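Local atomic coordinates of glycosyl hydrolase family 2, TIM barrel domain protein (Parabacteroides merdae ATCC 43184, PDB entry 6DXU), a protein that probably hydrolyses beta-glucuronides, as a glycoside hydrolase family 2 beta-glucuronidase of a human gut bacterium. Residues Glu565-Lys577 / Pro621-Thr633. Numbering follows the deposited sequence.
Sequences ESYVVRLIDWHLK and PKESYYVFQSYWT
Leu576 enters as a knob among Val627, Phe628, Tyr631 and Trp632. Its CB lies over the centre of the Tyr631 ring, 3.7 Å from the centroid, a CH-pi contact. Farther out, Leu576 CD1 reaches Phe628 CD1 (3.6 Å), while CD2 turns to the indole at Trp632 CZ2. One turn earlier, Ile572 lays CG2 over a face of the Phe628 ring, offset toward the rim; with CG1 anti to the carbonyl carbon (chi1 -68°), its CD1 extends to Ser624 CB (3.6 Å). Val569 CG1 meets Val627 CG2 at 3.8 Å. These side chains pack two nearly parallel helices, their axes 9.3 Å apart at closest approach and inclined by 15°, neighbours in the outer layer of the (beta/alpha)8 barrel that precede and follow its closing strand 587-589, paired in parallel with strands 512-513 and 323-331; strand 655-662 of the following beta domain touches both through Tyr661. Beyond the apolar core, Tyr631 OH donates to Asp573 OD1 (2.7 Å), meeting it nearly along the C-O bond direction, with ring and carboxylate planes 64° apart; Asp573 OD2 accepts from Ala688 N. A phenylalanine in place of Tyr631 would probably leave Asp573 OD1 without this donor. At the N-terminal ends, Glu565 OE2 takes Glu623 N on its syn lone pair (2.9 Å); the same oxygen also accepts from a water hydrogen-bonded to Ser624 OG, while OE1 accepts from Arg522 N.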
loop_
_atom_site.group_PDB
_atom_site.type_symbol
_atom_site.label_atom_id
_atom_site.label_comp_id
_atom_site.label_asym_id
_atom_site.label_seq_id
_atom_site.Cartn_x
_atom_site.Cartn_y
_atom_site.Cartn_z
ATOM N N GLU D 565 -51.842 -23.921 3.082
ATOM C CA GLU D 565 -52.005 -23.501 4.464
ATOM C C GLU D 565 -52.573 -24.622 5.323
ATOM O O GLU D 565 -52.358 -24.636 6.535
ATOM C CB GLU D 565 -52.914 -22.286 4.539
ATOM C CG GLU D 565 -52.457 -21.130 3.703
ATOM C CD GLU D 565 -53.023 -19.832 4.225
ATOM O OE1 GLU D 565 -53.547 -19.016 3.433
ATOM O OE2 GLU D 565 -52.953 -19.634 5.445
ATOM N N SER D 566 -53.315 -25.551 4.710
ATOM C CA SER D 566 -54.002 -26.589 5.473
ATOM C C SER D 566 -53.015 -27.503 6.181
ATOM O O SER D 566 -53.255 -27.922 7.321
ATOM C CB SER D 566 -54.919 -27.389 4.543
ATOM O OG SER D 566 -55.684 -26.508 3.721
ATOM N N TYR D 567 -51.898 -27.820 5.527
ATOM C CA TYR D 567 -50.886 -28.662 6.154
ATOM C C TYR D 567 -50.177 -27.927 7.290
ATOM O O TYR D 567 -50.016 -28.476 8.387
ATOM C CB TYR D 567 -49.874 -29.134 5.112
ATOM C CG TYR D 567 -48.759 -29.965 5.709
ATOM C CD1 TYR D 567 -48.988 -31.271 6.118
ATOM C CD2 TYR D 567 -47.485 -29.432 5.895
ATOM C CE1 TYR D 567 -47.978 -32.038 6.677
ATOM C CE2 TYR D 567 -46.463 -30.192 6.461
ATOM C CZ TYR D 567 -46.725 -31.497 6.855
ATOM O OH TYR D 567 -45.734 -32.269 7.424
ATOM N N VAL D 568 -49.743 -26.683 7.054
ATOM C CA VAL D 568 -48.934 -26.026 8.080
ATOM C C VAL D 568 -49.782 -25.692 9.302
ATOM O O VAL D 568 -49.274 -25.677 10.431
ATOM C CB VAL D 568 -48.192 -24.788 7.531
ATOM C CG1 VAL D 568 -49.099 -23.587 7.449
ATOM C CG2 VAL D 568 -46.978 -24.480 8.417
ATOM N N VAL D 569 -51.077 -25.441 9.117
ATOM C CA VAL D 569 -51.946 -25.216 10.263
ATOM C C VAL D 569 -51.962 -26.450 11.154
ATOM O O VAL D 569 -51.908 -26.347 12.385
ATOM C CB VAL D 569 -53.356 -24.822 9.784
ATOM C CG1 VAL D 569 -54.396 -25.101 10.862
ATOM C CG2 VAL D 569 -53.372 -23.341 9.410
ATOM N N ARG D 570 -52.008 -27.634 10.545
ATOM C CA ARG D 570 -52.006 -28.858 11.339
ATOM C C ARG D 570 -50.642 -29.107 11.966
ATOM O O ARG D 570 -50.555 -29.636 13.081
ATOM C CB ARG D 570 -52.432 -30.043 10.475
ATOM C CG ARG D 570 -53.911 -29.961 10.082
ATOM C CD ARG D 570 -54.341 -31.091 9.166
ATOM N NE ARG D 570 -55.783 -31.010 8.914
ATOM C CZ ARG D 570 -56.696 -31.804 9.472
ATOM N NH1 ARG D 570 -56.334 -32.766 10.314
ATOM N NH2 ARG D 570 -57.978 -31.637 9.175
ATOM N N LEU D 571 -49.570 -28.756 11.252
ATOM C CA LEU D 571 -48.227 -28.913 11.804
ATOM C C LEU D 571 -48.008 -28.006 13.012
ATOM O O LEU D 571 -47.427 -28.428 14.019
ATOM C CB LEU D 571 -47.181 -28.623 10.720
ATOM C CG LEU D 571 -45.687 -28.719 11.093
ATOM C CD1 LEU D 571 -44.875 -29.167 9.888
ATOM C CD2 LEU D 571 -45.120 -27.390 11.638
ATOM N N ILE D 572 -48.431 -26.745 12.917
ATOM C CA ILE D 572 -48.247 -25.824 14.035
ATOM C C ILE D 572 -49.092 -26.251 15.228
ATOM O O ILE D 572 -48.623 -26.254 16.378
ATOM C CB ILE D 572 -48.577 -24.387 13.594
ATOM C CG1 ILE D 572 -47.522 -23.917 12.580
ATOM C CG2 ILE D 572 -48.674 -23.446 14.806
ATOM C CD1 ILE D 572 -47.945 -22.661 11.805
ATOM N N ASP D 573 -50.363 -26.584 14.967
ATOM C CA ASP D 573 -51.276 -27.089 15.991
ATOM C C ASP D 573 -50.602 -28.188 16.805
ATOM O O ASP D 573 -50.583 -28.150 18.042
ATOM C CB ASP D 573 -52.546 -27.593 15.279
ATOM C CG ASP D 573 -53.684 -27.981 16.217
ATOM O OD1 ASP D 573 -53.507 -28.113 17.448
ATOM O OD2 ASP D 573 -54.800 -28.161 15.679
ATOM N N TRP D 574 -50.008 -29.154 16.111
ATOM C CA TRP D 574 -49.362 -30.275 16.787
ATOM C C TRP D 574 -48.232 -29.802 17.699
ATOM O O TRP D 574 -48.188 -30.159 18.886
ATOM C CB TRP D 574 -48.832 -31.270 15.754
ATOM C CG TRP D 574 -48.189 -32.441 16.411
ATOM C CD1 TRP D 574 -46.866 -32.589 16.733
ATOM C CD2 TRP D 574 -48.856 -33.608 16.906
ATOM N NE1 TRP D 574 -46.666 -33.789 17.369
ATOM C CE2 TRP D 574 -47.872 -34.433 17.494
ATOM C CE3 TRP D 574 -50.186 -34.042 16.898
ATOM C CZ2 TRP D 574 -48.175 -35.668 18.058
ATOM C CZ3 TRP D 574 -50.488 -35.269 17.467
ATOM C CH2 TRP D 574 -49.482 -36.070 18.038
ATOM N N HIS D 575 -47.309 -28.995 17.161
ATOM C CA HIS D 575 -46.185 -28.506 17.959
ATOM C C HIS D 575 -46.666 -27.815 19.229
ATOM O O HIS D 575 -46.128 -28.038 20.324
ATOM C CB HIS D 575 -45.332 -27.530 17.142
ATOM C CG HIS D 575 -44.378 -28.180 16.190
ATOM N ND1 HIS D 575 -44.786 -28.775 15.017
ATOM C CD2 HIS D 575 -43.029 -28.299 16.221
ATOM C CE1 HIS D 575 -43.735 -29.242 14.371
ATOM N NE2 HIS D 575 -42.653 -28.964 15.079
ATOM N N LEU D 576 -47.670 -26.948 19.098
ATOM C CA LEU D 576 -48.093 -26.140 20.238
ATOM C C LEU D 576 -48.776 -26.992 21.305
ATOM O O LEU D 576 -48.611 -26.740 22.503
ATOM C CB LEU D 576 -49.017 -25.018 19.772
ATOM C CG LEU D 576 -48.317 -24.060 18.805
ATOM C CD1 LEU D 576 -49.195 -22.863 18.486
ATOM C CD2 LEU D 576 -46.970 -23.622 19.399
ATOM N N LYS D 577 -49.556 -27.993 20.905
ATOM C CA LYS D 577 -50.175 -28.814 21.938
ATOM C C LYS D 577 -49.149 -29.728 22.601
ATOM O O LYS D 577 -49.245 -29.989 23.806
ATOM C CB LYS D 577 -51.362 -29.584 21.365
ATOM C CG LYS D 577 -51.036 -30.704 20.443
ATOM C CD LYS D 577 -51.298 -32.039 21.111
ATOM C CE LYS D 577 -51.057 -33.179 20.136
ATOM N NZ LYS D 577 -50.606 -34.424 20.813
ATOM N N PRO D 621 -52.392 -11.386 7.562
ATOM C CA PRO D 621 -52.247 -12.626 8.331
ATOM C C PRO D 621 -52.666 -13.830 7.503
ATOM O O PRO D 621 -53.641 -13.779 6.749
ATOM C CB PRO D 621 -53.191 -12.418 9.523
ATOM C CG PRO D 621 -53.569 -10.969 9.502
ATOM C CD PRO D 621 -53.434 -10.502 8.111
ATOM N N LYS D 622 -51.916 -14.919 7.649
ATOM C CA LYS D 622 -52.320 -16.212 7.118
ATOM C C LYS D 622 -53.203 -16.930 8.135
ATOM O O LYS D 622 -53.345 -16.499 9.278
ATOM C CB LYS D 622 -51.099 -17.068 6.777
ATOM C CG LYS D 622 -50.173 -16.482 5.706
ATOM C CD LYS D 622 -49.167 -17.527 5.257
ATOM C CE LYS D 622 -47.954 -16.913 4.580
ATOM N NZ LYS D 622 -46.921 -17.964 4.314
ATOM N N GLU D 623 -53.778 -18.059 7.725
ATOM C CA GLU D 623 -54.624 -18.800 8.664
ATOM C C GLU D 623 -53.821 -19.261 9.878
ATOM O O GLU D 623 -54.362 -19.345 10.990
ATOM C CB GLU D 623 -55.271 -20.001 7.971
ATOM C CG GLU D 623 -56.050 -19.658 6.697
ATOM C CD GLU D 623 -57.520 -19.315 6.931
ATOM O OE1 GLU D 623 -58.033 -19.459 8.066
ATOM O OE2 GLU D 623 -58.167 -18.892 5.958
ATOM N N SER D 624 -52.517 -19.503 9.691
ATOM C CA SER D 624 -51.654 -20.007 10.755
ATOM C C SER D 624 -51.439 -18.992 11.872
ATOM O O SER D 624 -51.134 -19.388 13.004
ATOM C CB SER D 624 -50.302 -20.421 10.163
ATOM O OG SER D 624 -49.876 -19.497 9.162
ATOM N N TYR D 625 -51.587 -17.698 11.584
ATOM C CA TYR D 625 -51.482 -16.690 12.634
ATOM C C TYR D 625 -52.468 -16.971 13.757
ATOM O O TYR D 625 -52.131 -16.846 14.943
ATOM C CB TYR D 625 -51.726 -15.304 12.036
ATOM C CG TYR D 625 -51.708 -14.143 13.021
ATOM C CD1 TYR D 625 -52.861 -13.745 13.673
ATOM C CD2 TYR D 625 -50.534 -13.434 13.274
ATOM C CE1 TYR D 625 -52.853 -12.683 14.562
ATOM C CE2 TYR D 625 -50.510 -12.368 14.150
ATOM C CZ TYR D 625 -51.677 -12.001 14.798
ATOM O OH TYR D 625 -51.675 -10.946 15.670
ATOM N N TYR D 626 -53.684 -17.384 13.402
ATOM C CA TYR D 626 -54.719 -17.598 14.411
ATOM C C TYR D 626 -54.491 -18.870 15.207
ATOM O O TYR D 626 -54.995 -18.979 16.335
ATOM C CB TYR D 626 -56.086 -17.607 13.728
ATOM C CG TYR D 626 -56.287 -16.307 13.005
ATOM C CD1 TYR D 626 -56.676 -15.169 13.700
ATOM C CD2 TYR D 626 -55.996 -16.189 11.661
ATOM C CE1 TYR D 626 -56.822 -13.958 13.051
ATOM C CE2 TYR D 626 -56.140 -14.990 11.009
ATOM C CZ TYR D 626 -56.548 -13.883 11.705
ATOM O OH TYR D 626 -56.689 -12.686 11.046
ATOM N N VAL D 627 -53.719 -19.813 14.664
ATOM C CA VAL D 627 -53.373 -20.997 15.441
ATOM C C VAL D 627 -52.534 -20.591 16.648
ATOM O O VAL D 627 -52.875 -20.895 17.796
ATOM C CB VAL D 627 -52.645 -22.028 14.563
ATOM C CG1 VAL D 627 -52.379 -23.310 15.373
ATOM C CG2 VAL D 627 -53.417 -22.316 13.281
ATOM N N PHE D 628 -51.438 -19.862 16.400
ATOM C CA PHE D 628 -50.620 -19.336 17.492
ATOM C C PHE D 628 -51.456 -18.498 18.452
ATOM O O PHE D 628 -51.390 -18.679 19.670
ATOM C CB PHE D 628 -49.468 -18.499 16.927
ATOM C CG PHE D 628 -48.295 -19.311 16.439
ATOM C CD1 PHE D 628 -47.414 -19.896 17.341
ATOM C CD2 PHE D 628 -48.054 -19.471 15.084
ATOM C CE1 PHE D 628 -46.328 -20.637 16.891
ATOM C CE2 PHE D 628 -46.972 -20.209 14.635
ATOM C CZ PHE D 628 -46.109 -20.794 15.535
ATOM N N GLN D 629 -52.262 -17.579 17.917
ATOM C CA GLN D 629 -53.012 -16.678 18.784
ATOM C C GLN D 629 -53.964 -17.452 19.687
ATOM O O GLN D 629 -54.142 -17.099 20.862
ATOM C CB GLN D 629 -53.777 -15.659 17.942
ATOM C CG GLN D 629 -54.404 -14.533 18.727
ATOM C CD GLN D 629 -55.085 -13.533 17.823
ATOM O OE1 GLN D 629 -55.959 -13.894 17.037
ATOM N NE2 GLN D 629 -54.687 -12.271 17.922
ATOM N N SER D 630 -54.545 -18.542 19.171
ATOM C CA SER D 630 -55.521 -19.306 19.951
ATOM C C SER D 630 -54.872 -20.047 21.114
ATOM O O SER D 630 -55.527 -20.300 22.141
ATOM C CB SER D 630 -56.254 -20.298 19.046
ATOM O OG SER D 630 -55.400 -21.350 18.625
ATOM N N TYR D 631 -53.597 -20.399 20.972
ATOM C CA TYR D 631 -52.845 -21.093 22.006
ATOM C C TYR D 631 -52.138 -20.153 22.969
ATOM O O TYR D 631 -51.891 -20.539 24.113
ATOM C CB TYR D 631 -51.797 -22.002 21.372
ATOM C CG TYR D 631 -52.254 -23.397 21.009
ATOM C CD1 TYR D 631 -52.673 -23.692 19.719
ATOM C CD2 TYR D 631 -52.200 -24.429 21.936
ATOM C CE1 TYR D 631 -53.042 -24.969 19.362
ATOM C CE2 TYR D 631 -52.580 -25.704 21.601
ATOM C CZ TYR D 631 -53.001 -25.969 20.306
ATOM O OH TYR D 631 -53.374 -27.239 19.953
ATOM N N TRP D 632 -51.797 -18.938 22.535
ATOM C CA TRP D 632 -50.811 -18.119 23.229
ATOM C C TRP D 632 -51.372 -16.856 23.876
ATOM O O TRP D 632 -50.616 -16.137 24.539
ATOM C CB TRP D 632 -49.684 -17.733 22.250
ATOM C CG TRP D 632 -48.683 -18.836 21.992
ATOM C CD1 TRP D 632 -48.703 -20.107 22.501
ATOM C CD2 TRP D 632 -47.505 -18.755 21.170
ATOM N NE1 TRP D 632 -47.607 -20.814 22.054
ATOM C CE2 TRP D 632 -46.859 -20.011 21.233
ATOM C CE3 TRP D 632 -46.934 -17.743 20.393
ATOM C CZ2 TRP D 632 -45.657 -20.280 20.551
ATOM C CZ3 TRP D 632 -45.740 -18.011 19.711
ATOM C CH2 TRP D 632 -45.123 -19.271 19.792
ATOM N N THR D 633 -52.658 -16.556 23.715
ATOM C CA THR D 633 -53.213 -15.315 24.241
ATOM C C THR D 633 -54.446 -15.611 25.084
ATOM O O THR D 633 -55.082 -16.660 24.945
ATOM C CB THR D 633 -53.594 -14.330 23.130
ATOM O OG1 THR D 633 -54.640 -14.896 22.328
ATOM C CG2 THR D 633 -52.377 -14.022 22.237
HETATM O O HOH W 1 -50.708 -20.555 6.791
#